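Local coordinates for protein putative cathepsin d (Ixodes ricinus, PDB 5N7N) that probably cleaves proteins internally as a pepsin-like aspartic endopeptidase of the A1 family, caught here in its zymogen form, at residues V55-G60 / G145-A150; S61-L66 / I154-V159. All coordinates share one frame; numbering follows the deposited sequence.

Interactions 1 and 2 lie side by side, their centres 9 Å apart, in the lobe of the pepsin-like fold that carries Asp58. The segments alternate along the chain: 55-60 runs straight into 61-66, and after an excursion of nearly 80 residues 145-150 is followed closely by 154-159. Strand 145-148 sits between the other two, parallel to strand 51-58 and antiparallel to strand 64-67. Probable hydrogen bonds from Gly148 N to Asn63 O and from Ala150 N to Ser61 O, both 2.8 Å, join the two contacts directly. The buried interaction 1 thus holds the predicted active-site loop, while interaction 2 ties the chain just beyond it to a more peripheral turn.

Interaction 1: V55-G60 / G145-A150; sequences VIFDTG and GILGLA
The Phe57 ring lies against two leucines: Leu149 CD1 comes in at its edge, near the ring plane, and Leu147 CD1 approaches CE2 obliquely at 4.0 Å. Ile44 of strand 40-46 packs on both Phe57 and Leu147. This is the psi motif of pepsin-type aspartic proteases, in which the hydrophobic-hydrophobic-Gly strand, here Ile146-Leu147-Gly148, runs between strand 51-58, which leads into the Asp-Thr-Gly loop, and strand 64-67. Strands 55-58 and 145-148 run parallel, with Ile56 N donating to Gly145 O, Leu147 N to Ile56 O (2.9 Å) and Asp58 N to Leu147 O. Just past the strands Leu149 N reaches Asp58 O at 2.8 Å from above the carbonyl plane, which extends the pairing into the loop. Val55, Phe57 and Leu147 share one face; Val55 CG2 rests on Leu147 CB. On the other, Ile56 and Ile146 lie alongside each other, and Ile146 CG2 touches Asp58 CB at 3.9 Å. Asp58, the predicted catalytic residue, has CG anti to its own N (chi1 -179°), which leaves the carboxylate beside its carbonyl carbon, within reach of Gly60 N and Ser61 OG. Ser61 OG bonds to OD2, and Asn249, the changed residue at the other predicted active-site position, is about 3 Å away between nearest side-chain atoms. An Asx turn involves the other oxygen: Gly60 N donates to Asp58 OD1 from above the carboxylate plane at 2.9 Å.

Interaction 2: S61-L66 / I154-V159; sequences SANLWL and IAVDGV
Asn63 carries this contact, its amide reaching across to Val156 and Val159. From CB the side chain bends back beside its own backbone N (chi1 -60°), and this brings the amide up to the loop between strand 145-148 and helix 162-168. CG comes within 4.1 Å of Val156 CG2, the two side chains crossing at about a right angle. At the tip OD1 accepts from Val156 N at 2.9 Å; the donor lies in the carbonyl plane, on a lone pair, and the bond is nearly straight at 165°. Methyl groups crowd the same oxygen, Val159 CG2 at 3.3 Å and Val156 CG2 at 3.4 Å. The other arm, ND2, gives a hydrogen bond to a water that passes one on to Ile154 O. A second water links Ala62 N to that same carbonyl, while Ala62 CB packs on Ile154 CG1 at 4.0 Å and on Ala155 CB. Val156 opens a type II beta turn, closed by Val159 N to Val156 O, so OD1 meets both ends of the turn, bonded to the first residue and touched by a methyl of the last. Within the turn, Asp157 forms a salt bridge with Arg95 of strand 91-99. The amide works in two senses, accepting at OD1 from a main-chain N-H and donating at ND2 to water, a pattern that settles which way round it sits; Ile154 O, taking hydrogens from both waters, makes the rest of this polar link solvent-mediated.

Interaction 1: V55-G60 / G145-A150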
loop_
_atom_site.group_PDB
_atom_site.type_symbol
_atom_site.label_atom_id
_atom_site.label_comp_id
_atom_site.label_asym_id
_atom_site.label_seq_id
_atom_site.Cartn_x
_atom_site.Cartn_y
_atom_site.Cartn_z
ATOM N N VAL A 55 -6.479 -6.600 -8.937
ATOM C CA VAL A 55 -5.950 -5.244 -8.721
ATOM C C VAL A 55 -5.374 -5.062 -7.322
ATOM O O VAL A 55 -5.815 -5.706 -6.374
ATOM C CB VAL A 55 -7.026 -4.138 -8.949
ATOM C CG1 VAL A 55 -7.472 -4.089 -10.410
ATOM C CG2 VAL A 55 -8.235 -4.300 -8.027
ATOM N N ILE A 56 -4.424 -4.144 -7.187
ATOM C CA ILE A 56 -3.949 -3.751 -5.868
ATOM C C ILE A 56 -4.895 -2.736 -5.254
ATOM O O ILE A 56 -5.161 -1.692 -5.845
ATOM C CB ILE A 56 -2.545 -3.168 -5.938
ATOM C CG1 ILE A 56 -1.600 -4.235 -6.470
ATOM C CG2 ILE A 56 -2.065 -2.724 -4.566
ATOM C CD1 ILE A 56 -0.715 -3.698 -7.553
ATOM N N PHE A 57 -5.391 -3.050 -4.062
ATOM C CA PHE A 57 -6.198 -2.117 -3.289
ATOM C C PHE A 57 -5.230 -1.256 -2.487
ATOM O O PHE A 57 -4.599 -1.738 -1.539
ATOM C CB PHE A 57 -7.185 -2.867 -2.412
ATOM C CG PHE A 57 -8.283 -3.520 -3.189
ATOM C CD1 PHE A 57 -8.045 -4.691 -3.900
ATOM C CD2 PHE A 57 -9.556 -2.954 -3.236
ATOM C CE1 PHE A 57 -9.055 -5.281 -4.629
ATOM C CE2 PHE A 57 -10.565 -3.548 -3.974
ATOM C CZ PHE A 57 -10.307 -4.713 -4.672
ATOM N N ASP A 58 -5.125 0.013 -2.895
ATOM C CA ASP A 58 -4.002 0.895 -2.553
ATOM C C ASP A 58 -4.463 2.225 -1.943
ATOM O O ASP A 58 -4.960 3.132 -2.647
ATOM C CB ASP A 58 -3.153 1.172 -3.799
ATOM C CG ASP A 58 -1.941 2.058 -3.511
ATOM O OD1 ASP A 58 -1.478 2.105 -2.343
ATOM O OD2 ASP A 58 -1.432 2.709 -4.456
ATOM N N THR A 59 -4.255 2.344 -0.634
ATOM C CA THR A 59 -4.590 3.560 0.094
ATOM C C THR A 59 -3.615 4.697 -0.233
ATOM O O THR A 59 -3.886 5.846 0.111
ATOM C CB THR A 59 -4.643 3.304 1.619
ATOM O OG1 THR A 59 -3.401 2.756 2.072
ATOM C CG2 THR A 59 -5.765 2.323 1.958
ATOM N N GLY A 60 -2.485 4.369 -0.883
ATOM C CA GLY A 60 -1.512 5.350 -1.364
ATOM C C GLY A 60 -1.808 6.064 -2.682
ATOM O O GLY A 60 -1.039 6.945 -3.082
ATOM N N GLY A 145 -3.874 -4.257 -12.600
ATOM C CA GLY A 145 -3.793 -2.809 -12.403
ATOM C C GLY A 145 -3.916 -2.419 -10.949
ATOM O O GLY A 145 -3.655 -3.230 -10.073
ATOM N N ILE A 146 -4.294 -1.162 -10.704
ATOM C CA ILE A 146 -4.478 -0.632 -9.360
ATOM C C ILE A 146 -5.860 -0.036 -9.225
ATOM O O ILE A 146 -6.390 0.523 -10.179
ATOM C CB ILE A 146 -3.426 0.444 -9.009
ATOM C CG1 ILE A 146 -2.051 -0.197 -8.858
ATOM C CG2 ILE A 146 -3.753 1.164 -7.698
ATOM C CD1 ILE A 146 -1.261 -0.150 -10.125
ATOM N N LEU A 147 -6.421 -0.192 -8.017
ATOM C CA LEU A 147 -7.607 0.502 -7.563
ATOM C C LEU A 147 -7.217 1.337 -6.329
ATOM O O LEU A 147 -6.936 0.790 -5.252
ATOM C CB LEU A 147 -8.704 -0.508 -7.217
ATOM C CG LEU A 147 -10.115 0.017 -6.883
ATOM C CD1 LEU A 147 -11.172 -1.063 -7.100
ATOM C CD2 LEU A 147 -10.211 0.540 -5.454
ATOM N N GLY A 148 -7.201 2.655 -6.500
ATOM C CA GLY A 148 -6.787 3.583 -5.460
ATOM C C GLY A 148 -7.910 3.894 -4.471
ATOM O O GLY A 148 -9.071 4.088 -4.864
ATOM N N LEU A 149 -7.560 3.939 -3.188
ATOM C CA LEU A 149 -8.534 4.188 -2.119
ATOM C C LEU A 149 -8.246 5.480 -1.360
ATOM O O LEU A 149 -8.819 5.728 -0.290
ATOM C CB LEU A 149 -8.580 2.994 -1.162
ATOM C CG LEU A 149 -9.059 1.677 -1.779
ATOM C CD1 LEU A 149 -8.566 0.477 -0.992
ATOM C CD2 LEU A 149 -10.576 1.657 -1.900
ATOM N N ALA A 150 -7.394 6.324 -1.927
ATOM C CA ALA A 150 -7.112 7.635 -1.350
ATOM C C ALA A 150 -8.173 8.660 -1.765
ATOM O O ALA A 150 -9.136 8.325 -2.464
ATOM C CB ALA A 150 -5.727 8.087 -1.761
#

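Interaction 2: S61-L66 / I154-V159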
loop_
_atom_site.group_PDB
_atom_site.type_symbol
_atom_site.label_atom_id
_atom_site.label_comp_id
_atom_site.label_asym_id
_atom_site.label_seq_id
_atom_site.Cartn_x
_atom_site.Cartn_y
_atom_site.Cartn_z
ATOM N N SER A 61 -2.883 5.685 -3.371
ATOM C CA SER A 61 -3.276 6.343 -4.619
ATOM C C SER A 61 -4.793 6.392 -4.748
ATOM O O SER A 61 -5.498 5.791 -3.952
ATOM C CB SER A 61 -2.655 5.619 -5.802
ATOM O OG SER A 61 -3.101 4.273 -5.860
ATOM N N ALA A 62 -5.287 7.137 -5.728
ATOM C CA ALA A 62 -6.730 7.311 -5.905
ATOM C C ALA A 62 -7.297 6.898 -7.267
ATOM O O ALA A 62 -8.496 7.041 -7.503
ATOM C CB ALA A 62 -7.082 8.762 -5.618
ATOM N N ASN A 63 -6.456 6.379 -8.153
ATOM C CA ASN A 63 -6.877 6.041 -9.511
ATOM C C ASN A 63 -7.226 4.573 -9.664
ATOM O O ASN A 63 -6.599 3.711 -9.046
ATOM C CB ASN A 63 -5.756 6.371 -10.490
ATOM C CG ASN A 63 -5.388 7.826 -10.460
ATOM O OD1 ASN A 63 -6.264 8.684 -10.620
ATOM N ND2 ASN A 63 -4.099 8.128 -10.260
ATOM N N LEU A 64 -8.229 4.306 -10.496
ATOM C CA LEU A 64 -8.503 2.964 -11.009
ATOM C C LEU A 64 -7.958 2.878 -12.448
ATOM O O LEU A 64 -8.392 3.652 -13.313
ATOM C CB LEU A 64 -10.012 2.697 -11.007
ATOM C CG LEU A 64 -10.529 1.426 -11.693
ATOM C CD1 LEU A 64 -10.020 0.170 -11.013
ATOM C CD2 LEU A 64 -12.040 1.407 -11.721
ATOM N N TRP A 65 -7.005 1.977 -12.701
ATOM C CA TRP A 65 -6.606 1.663 -14.077
ATOM C C TRP A 65 -6.366 0.175 -14.313
ATOM O O TRP A 65 -6.003 -0.547 -13.395
ATOM C CB TRP A 65 -5.380 2.459 -14.501
ATOM C CG TRP A 65 -4.080 2.123 -13.809
ATOM C CD1 TRP A 65 -3.514 2.816 -12.791
ATOM C CD2 TRP A 65 -3.174 1.059 -14.126
ATOM N NE1 TRP A 65 -2.327 2.249 -12.435
ATOM C CE2 TRP A 65 -2.095 1.162 -13.233
ATOM C CE3 TRP A 65 -3.175 0.022 -15.079
ATOM C CZ2 TRP A 65 -1.014 0.275 -13.259
ATOM C CZ3 TRP A 65 -2.134 -0.870 -15.095
ATOM C CH2 TRP A 65 -1.049 -0.739 -14.188
ATOM N N LEU A 66 -6.566 -0.243 -15.566
ATOM C CA LEU A 66 -6.336 -1.607 -16.032
ATOM C C LEU A 66 -5.734 -1.598 -17.432
ATOM O O LEU A 66 -5.935 -0.648 -18.176
ATOM C CB LEU A 66 -7.661 -2.335 -16.129
ATOM C CG LEU A 66 -8.369 -2.527 -14.794
ATOM C CD1 LEU A 66 -9.849 -2.689 -15.022
ATOM C CD2 LEU A 66 -7.770 -3.687 -14.025
ATOM N N ILE A 154 -6.006 13.648 -5.259
ATOM C CA ILE A 154 -4.813 13.104 -5.946
ATOM C C ILE A 154 -5.158 12.116 -7.088
ATOM O O ILE A 154 -4.282 11.355 -7.548
ATOM C CB ILE A 154 -3.774 12.503 -4.945
ATOM C CG1 ILE A 154 -4.364 11.344 -4.131
ATOM C CG2 ILE A 154 -3.227 13.604 -4.028
ATOM C CD1 ILE A 154 -3.318 10.530 -3.389
ATOM N N ALA A 155 -6.417 12.141 -7.537
ATOM C CA ALA A 155 -6.840 11.424 -8.744
ATOM C C ALA A 155 -6.400 12.227 -9.969
ATOM O O ALA A 155 -6.295 13.443 -9.894
ATOM C CB ALA A 155 -8.350 11.239 -8.755
ATOM N N VAL A 156 -6.122 11.549 -11.082
ATOM C CA VAL A 156 -5.920 12.248 -12.373
ATOM C C VAL A 156 -7.219 12.880 -12.866
ATOM O O VAL A 156 -8.306 12.516 -12.425
ATOM C CB VAL A 156 -5.356 11.353 -13.518
ATOM C CG1 VAL A 156 -3.891 11.016 -13.276
ATOM C CG2 VAL A 156 -6.196 10.097 -13.743
ATOM N N ASP A 157 -7.082 13.821 -13.790
ATOM C CA ASP A 157 -8.227 14.497 -14.390
ATOM C C ASP A 157 -9.142 13.488 -15.079
ATOM O O ASP A 157 -8.692 12.703 -15.912
ATOM C CB ASP A 157 -7.763 15.542 -15.407
ATOM C CG ASP A 157 -8.907 16.393 -15.938
ATOM O OD1 ASP A 157 -9.578 17.058 -15.113
ATOM O OD2 ASP A 157 -9.136 16.403 -17.177
ATOM N N GLY A 158 -10.420 13.500 -14.704
ATOM C CA GLY A 158 -11.416 12.631 -15.314
ATOM C C GLY A 158 -11.733 11.378 -14.520
ATOM O O GLY A 158 -12.633 10.631 -14.907
ATOM N N VAL A 159 -10.996 11.097 -13.442
ATOM C CA VAL A 159 -11.401 9.997 -12.576
ATOM C C VAL A 159 -11.828 10.482 -11.188
ATOM O O VAL A 159 -11.260 11.434 -10.622
ATOM C CB VAL A 159 -10.410 8.803 -12.531
ATOM C CG1 VAL A 159 -9.668 8.657 -13.836
ATOM C CG2 VAL A 159 -9.440 8.862 -11.370
HETATM O O HOH W 1 -3.235 9.027 -6.949
HETATM O O HOH W 2 -3.042 10.890 -9.922
#